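Local structure of diaminopropionate ammonia-lyase (Escherichia coli, 4D9I) at the interface of chains A and B. The protein catalyses the pyridoxal phosphate-dependent alpha,beta-elimination of both L- and D-2,3-diaminopropionate to pyruvate and ammonia, working as a homodimer. Numbering follows the deposited sequence. Chains: chain A/B, Diaminopropionate ammonia-lyase.

Contact 1: the interface of chains A and B. Residues chain A 325, 333, 335, 385-386, 389-390; chain B 322, 325-327.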
# COMPACT_ATOMS: atom_id res chain seq x y z
N GLY A 325 -3.11 -1.39 -4.01
CA GLY A 325 -3.22 -1.16 -2.57
C GLY A 325 -2.49 0.08 -2.06
O GLY A 325 -2.79 0.59 -0.99
N ARG A 333 -7.33 4.37 -3.68
CA ARG A 333 -6.79 3.08 -3.27
C ARG A 333 -7.82 1.98 -3.47
O ARG A 333 -8.99 2.17 -3.18
CB ARG A 333 -6.40 3.17 -1.79
CG ARG A 333 -5.93 1.88 -1.15
CD ARG A 333 -5.14 2.22 0.12
NE ARG A 333 -5.05 1.08 1.02
CZ ARG A 333 -5.80 0.94 2.11
NH1 ARG A 333 -6.68 1.89 2.45
NH2 ARG A 333 -5.65 -0.13 2.87
N ILE A 335 -8.47 -2.29 -2.83
CA ILE A 335 -8.03 -3.52 -2.21
C ILE A 335 -8.35 -4.62 -3.20
O ILE A 335 -9.53 -4.86 -3.51
CB ILE A 335 -8.75 -3.81 -0.88
CG1 ILE A 335 -8.68 -2.59 0.07
CG2 ILE A 335 -8.22 -5.09 -0.25
CD1 ILE A 335 -7.26 -2.05 0.30
N TYR A 385 -3.22 -11.74 1.52
CA TYR A 385 -3.21 -10.34 1.03
C TYR A 385 -2.08 -9.53 1.71
O TYR A 385 -1.30 -8.85 1.04
CB TYR A 385 -4.55 -9.65 1.26
CG TYR A 385 -4.55 -8.23 0.73
CD1 TYR A 385 -4.70 -7.98 -0.64
CD2 TYR A 385 -4.39 -7.13 1.60
CE1 TYR A 385 -4.69 -6.69 -1.14
CE2 TYR A 385 -4.36 -5.82 1.10
CZ TYR A 385 -4.51 -5.61 -0.28
OH TYR A 385 -4.48 -4.33 -0.82
N ARG A 386 -2.03 -9.60 3.03
CA ARG A 386 -1.05 -8.83 3.80
C ARG A 386 0.40 -9.36 3.65
O ARG A 386 1.37 -8.60 3.68
CB ARG A 386 -1.51 -8.73 5.27
CG ARG A 386 -2.84 -7.98 5.45
CD ARG A 386 -2.74 -6.48 5.08
NE ARG A 386 -4.06 -5.86 4.95
CZ ARG A 386 -4.27 -4.57 4.67
NH1 ARG A 386 -3.25 -3.74 4.48
NH2 ARG A 386 -5.51 -4.12 4.59
N VAL A 389 1.22 -7.62 0.38
CA VAL A 389 1.38 -6.13 0.41
C VAL A 389 2.27 -5.57 1.50
O VAL A 389 2.87 -4.48 1.35
CB VAL A 389 0.03 -5.38 0.38
CG1 VAL A 389 -0.79 -5.86 -0.82
CG2 VAL A 389 -0.74 -5.55 1.69
N TRP A 390 2.40 -6.33 2.58
CA TRP A 390 3.25 -5.93 3.70
C TRP A 390 4.56 -6.67 3.80
O TRP A 390 5.62 -6.06 4.02
CB TRP A 390 2.52 -6.12 5.00
CG TRP A 390 1.38 -5.16 5.28
CD1 TRP A 390 0.99 -4.04 4.56
CD2 TRP A 390 0.51 -5.18 6.46
NE1 TRP A 390 -0.06 -3.40 5.17
CE2 TRP A 390 -0.39 -4.03 6.32
CE3 TRP A 390 0.38 -6.01 7.56
CZ2 TRP A 390 -1.38 -3.75 7.26
CZ3 TRP A 390 -0.61 -5.71 8.50
CH2 TRP A 390 -1.47 -4.61 8.35
N ARG B 322 5.63 -0.28 3.96
CA ARG B 322 4.48 -0.97 3.35
C ARG B 322 3.23 -0.93 4.21
O ARG B 322 2.10 -0.79 3.69
CB ARG B 322 4.83 -2.42 3.03
CG ARG B 322 5.91 -2.55 1.95
CD ARG B 322 6.16 -4.00 1.60
NE ARG B 322 7.47 -4.11 1.00
CZ ARG B 322 8.51 -4.66 1.60
NH1 ARG B 322 8.39 -5.20 2.81
NH2 ARG B 322 9.65 -4.70 0.96
N GLY B 325 1.82 2.55 4.13
CA GLY B 325 1.36 2.93 2.81
C GLY B 325 0.14 2.15 2.33
O GLY B 325 -0.52 2.55 1.37
N ASN B 326 -0.14 1.01 2.97
CA ASN B 326 -1.34 0.25 2.63
C ASN B 326 -1.95 -0.21 3.94
O ASN B 326 -1.73 -1.34 4.38
CB ASN B 326 -1.02 -0.92 1.67
CG ASN B 326 -2.26 -1.72 1.28
OD1 ASN B 326 -3.37 -1.52 1.82
ND2 ASN B 326 -2.07 -2.68 0.37
N PRO B 327 -2.73 0.68 4.56
CA PRO B 327 -3.14 0.49 5.94
C PRO B 327 -4.11 -0.67 6.14
O PRO B 327 -4.71 -1.21 5.18
CB PRO B 327 -3.78 1.83 6.33
CG PRO B 327 -4.11 2.50 5.03
CD PRO B 327 -3.07 2.03 4.05
O HOH W 1 -7.72 -1.78 4.28
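B:Asn326 reaches from chain B into a polar pocket of chain A, and both ends of its amide are bound there. The side-chain oxygen OD1 of B:Asn326 takes two hydrogen bonds from A:Arg333, side-on, at 2.9 Å from NH2 and 3.2 Å from NE. NH2 comes nearly along the C=O axis, whereas NE lies above the carbonyl plane. The amide nitrogen ND2 of B:Asn326 donates in its own plane to the phenol OH of A:Tyr385 at 3.2 Å, almost straight (169° at H). This pair meets tip to tip with its planes nearly perpendicular. CG of B:Asn326 is anti to the backbone N (chi1 -179°), beside the carbonyl carbon, which carries the amide into chain A between A:Arg333 and A:Tyr385. A:Val389 packs directly against ND2. The backbone O of B:Asn326 binds the indole NE1 of A:Trp390 at 2.8 Å and A:Arg386 NH1, also at 2.8 Å. B:Arg322 NH1 donates to the backbone O of A:Trp390 at 3.1 Å. A water joins A:Arg333 NH2 to the carbonyl O of B:Pro327.

Packing fixes the rotation of the A:Arg333 guanidinium. B:Pro327 CD sits 3.5 Å over its centre, and A:Ile335 CD1, a second-shell contact within chain A, lies on the opposite face. A:Tyr385 covers a face of the A:Arg386 guanidinium.

B:Asn326 directly follows helix 315-325 of chain B. It meets helix 382-391 of chain A, near the C-terminus, at the homodimer interface.

Contact 2: the interface of chains A and B. Residues chain A 53, 56, 326-329, 352; chain B 386, 390.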
# COMPACT_ATOMS: atom_id res chain seq x y z
N LEU A 53 -1.61 6.91 -12.15
CA LEU A 53 -0.96 5.71 -12.69
C LEU A 53 -0.91 5.75 -14.22
O LEU A 53 0.10 5.37 -14.83
CB LEU A 53 -1.64 4.43 -12.20
CG LEU A 53 -0.74 3.18 -12.17
CD1 LEU A 53 0.41 3.33 -11.17
CD2 LEU A 53 -1.55 1.91 -11.88
N LEU A 56 1.93 7.94 -15.40
CA LEU A 56 3.18 7.19 -15.23
C LEU A 56 3.40 6.11 -16.31
O LEU A 56 4.51 5.95 -16.81
CB LEU A 56 3.24 6.57 -13.83
CG LEU A 56 4.53 5.84 -13.42
CD1 LEU A 56 5.71 6.81 -13.28
CD2 LEU A 56 4.30 5.06 -12.13
N ASN A 326 -1.50 0.55 -2.81
CA ASN A 326 -0.79 1.77 -2.43
C ASN A 326 -0.62 2.58 -3.71
O ASN A 326 0.42 2.48 -4.35
CB ASN A 326 0.59 1.44 -1.84
CG ASN A 326 1.31 2.66 -1.30
OD1 ASN A 326 0.97 3.79 -1.62
ND2 ASN A 326 2.32 2.43 -0.48
N PRO A 327 -1.65 3.37 -4.07
CA PRO A 327 -1.69 3.99 -5.39
C PRO A 327 -0.65 5.12 -5.57
O PRO A 327 -0.09 5.66 -4.60
CB PRO A 327 -3.12 4.51 -5.48
CG PRO A 327 -3.49 4.79 -4.06
CD PRO A 327 -2.87 3.66 -3.29
N TYR A 328 -0.42 5.45 -6.83
CA TYR A 328 0.50 6.47 -7.23
C TYR A 328 -0.19 7.82 -7.12
O TYR A 328 -1.40 7.92 -7.39
CB TYR A 328 0.96 6.24 -8.69
CG TYR A 328 2.27 6.94 -9.01
CD1 TYR A 328 3.47 6.54 -8.41
CD2 TYR A 328 2.31 7.99 -9.93
CE1 TYR A 328 4.67 7.17 -8.70
CE2 TYR A 328 3.50 8.62 -10.24
CZ TYR A 328 4.67 8.21 -9.62
OH TYR A 328 5.84 8.84 -9.93
N GLY A 329 0.57 8.84 -6.75
CA GLY A 329 0.08 10.22 -6.73
C GLY A 329 -1.14 10.35 -5.84
O GLY A 329 -1.12 9.90 -4.69
N TYR A 352 7.66 -1.64 -16.22
CA TYR A 352 9.02 -1.78 -15.65
C TYR A 352 9.96 -2.73 -16.41
O TYR A 352 11.15 -2.84 -16.09
CB TYR A 352 8.94 -2.22 -14.20
CG TYR A 352 8.43 -1.15 -13.27
CD1 TYR A 352 9.24 -0.06 -12.94
CD2 TYR A 352 7.14 -1.21 -12.73
CE1 TYR A 352 8.79 0.94 -12.08
CE2 TYR A 352 6.68 -0.22 -11.87
CZ TYR A 352 7.52 0.86 -11.56
OH TYR A 352 7.08 1.86 -10.73
N ARG B 386 8.86 3.24 -4.28
CA ARG B 386 8.02 2.37 -5.10
C ARG B 386 8.63 0.98 -5.27
O ARG B 386 7.90 -0.03 -5.31
CB ARG B 386 7.70 3.03 -6.45
CG ARG B 386 6.79 4.25 -6.34
CD ARG B 386 5.53 3.96 -5.53
NE ARG B 386 4.82 5.19 -5.17
CZ ARG B 386 3.58 5.23 -4.68
NH1 ARG B 386 2.89 4.10 -4.50
NH2 ARG B 386 3.03 6.40 -4.36
N TRP B 390 5.82 -1.43 -4.03
CA TRP B 390 5.31 -2.14 -5.22
C TRP B 390 6.10 -3.37 -5.61
O TRP B 390 5.53 -4.43 -5.87
CB TRP B 390 5.25 -1.21 -6.42
CG TRP B 390 4.20 -0.11 -6.37
CD1 TRP B 390 3.21 0.08 -5.41
CD2 TRP B 390 4.00 0.96 -7.36
NE1 TRP B 390 2.45 1.18 -5.73
CE2 TRP B 390 2.85 1.74 -6.89
CE3 TRP B 390 4.63 1.34 -8.55
CZ2 TRP B 390 2.38 2.86 -7.59
CZ3 TRP B 390 4.15 2.46 -9.23
CH2 TRP B 390 3.05 3.20 -8.76
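B:Trp390 inserts its indole into chain A at the dimer interface of this pyridoxal phosphate enzyme of fold type II, related to the tryptophan synthase beta subunit. B:Arg386 and A:Tyr328 bury the next largest areas. The indole NE1 of B:Trp390 donates to the backbone O of A:Asn326 at 2.8 Å, nearly straight (167° at H) and in the ring plane. The six-membered ring is met by apolar groups. A:Tyr328 crosses it at about a right angle, with CD1 3.4 Å from CH2 of B:Trp390. A:Leu53 passes it in the opposite direction, its CD1 3.6 Å from CH2 of B:Trp390. CD2 of A:Leu56 comes tip to tip in the indole plane, 3.9 Å from CZ3 of B:Trp390. The phenol OH of A:Tyr352 is also at this rim, 3.3 Å from CE3 of B:Trp390. An alanine in place of B:Trp390 would probably leave a gap between A:Leu53, A:Leu56 and A:Tyr328 and deprive the carbonyl of A:Asn326 of its indole donor.

B:Arg386 bends at chi2 (-52°), and its CD lies 3.7 Å over the centre of the B:Trp390 ring. The guanidinium then runs on to the backbone of chain A. NH2 of B:Arg386 donates to the carbonyl O of A:Pro327 at 3.2 Å, with the acceptor tilted from the guanidinium plane. NH1 adds a weak bond to O of A:Asn326. A:Tyr328 CD1 sits over one guanidinium face, toward its rim, with the two planes inclined to each other. CG of A:Tyr328 is anti to its backbone N (chi1 -159°). A:Leu56 CD2 sits over the centre of one face of the A:Tyr328 ring, and CD1, on the ring's edge, is the atom that meets B:Trp390 and B:Arg386.

The centres of contact 1 and contact 2 lie about 12 Å apart on one two-fold symmetric interface. They share one pairing in its two copies, with the chains swapping roles. The segment after helix 315-325 of one chain meets the C-terminal helix of the other (382-391 in chain A, 382-389 in chain B) and the tryptophan at its end. Contact 1 adds the polar pocket for the asparagine amide. Contact 2 adds leucines of helix 51-57 and a tyrosine hydroxyl at the end of helix 338-352. The centres are about 21 and 28 Å from A:Asp120, so a direct catalytic role is unlikely.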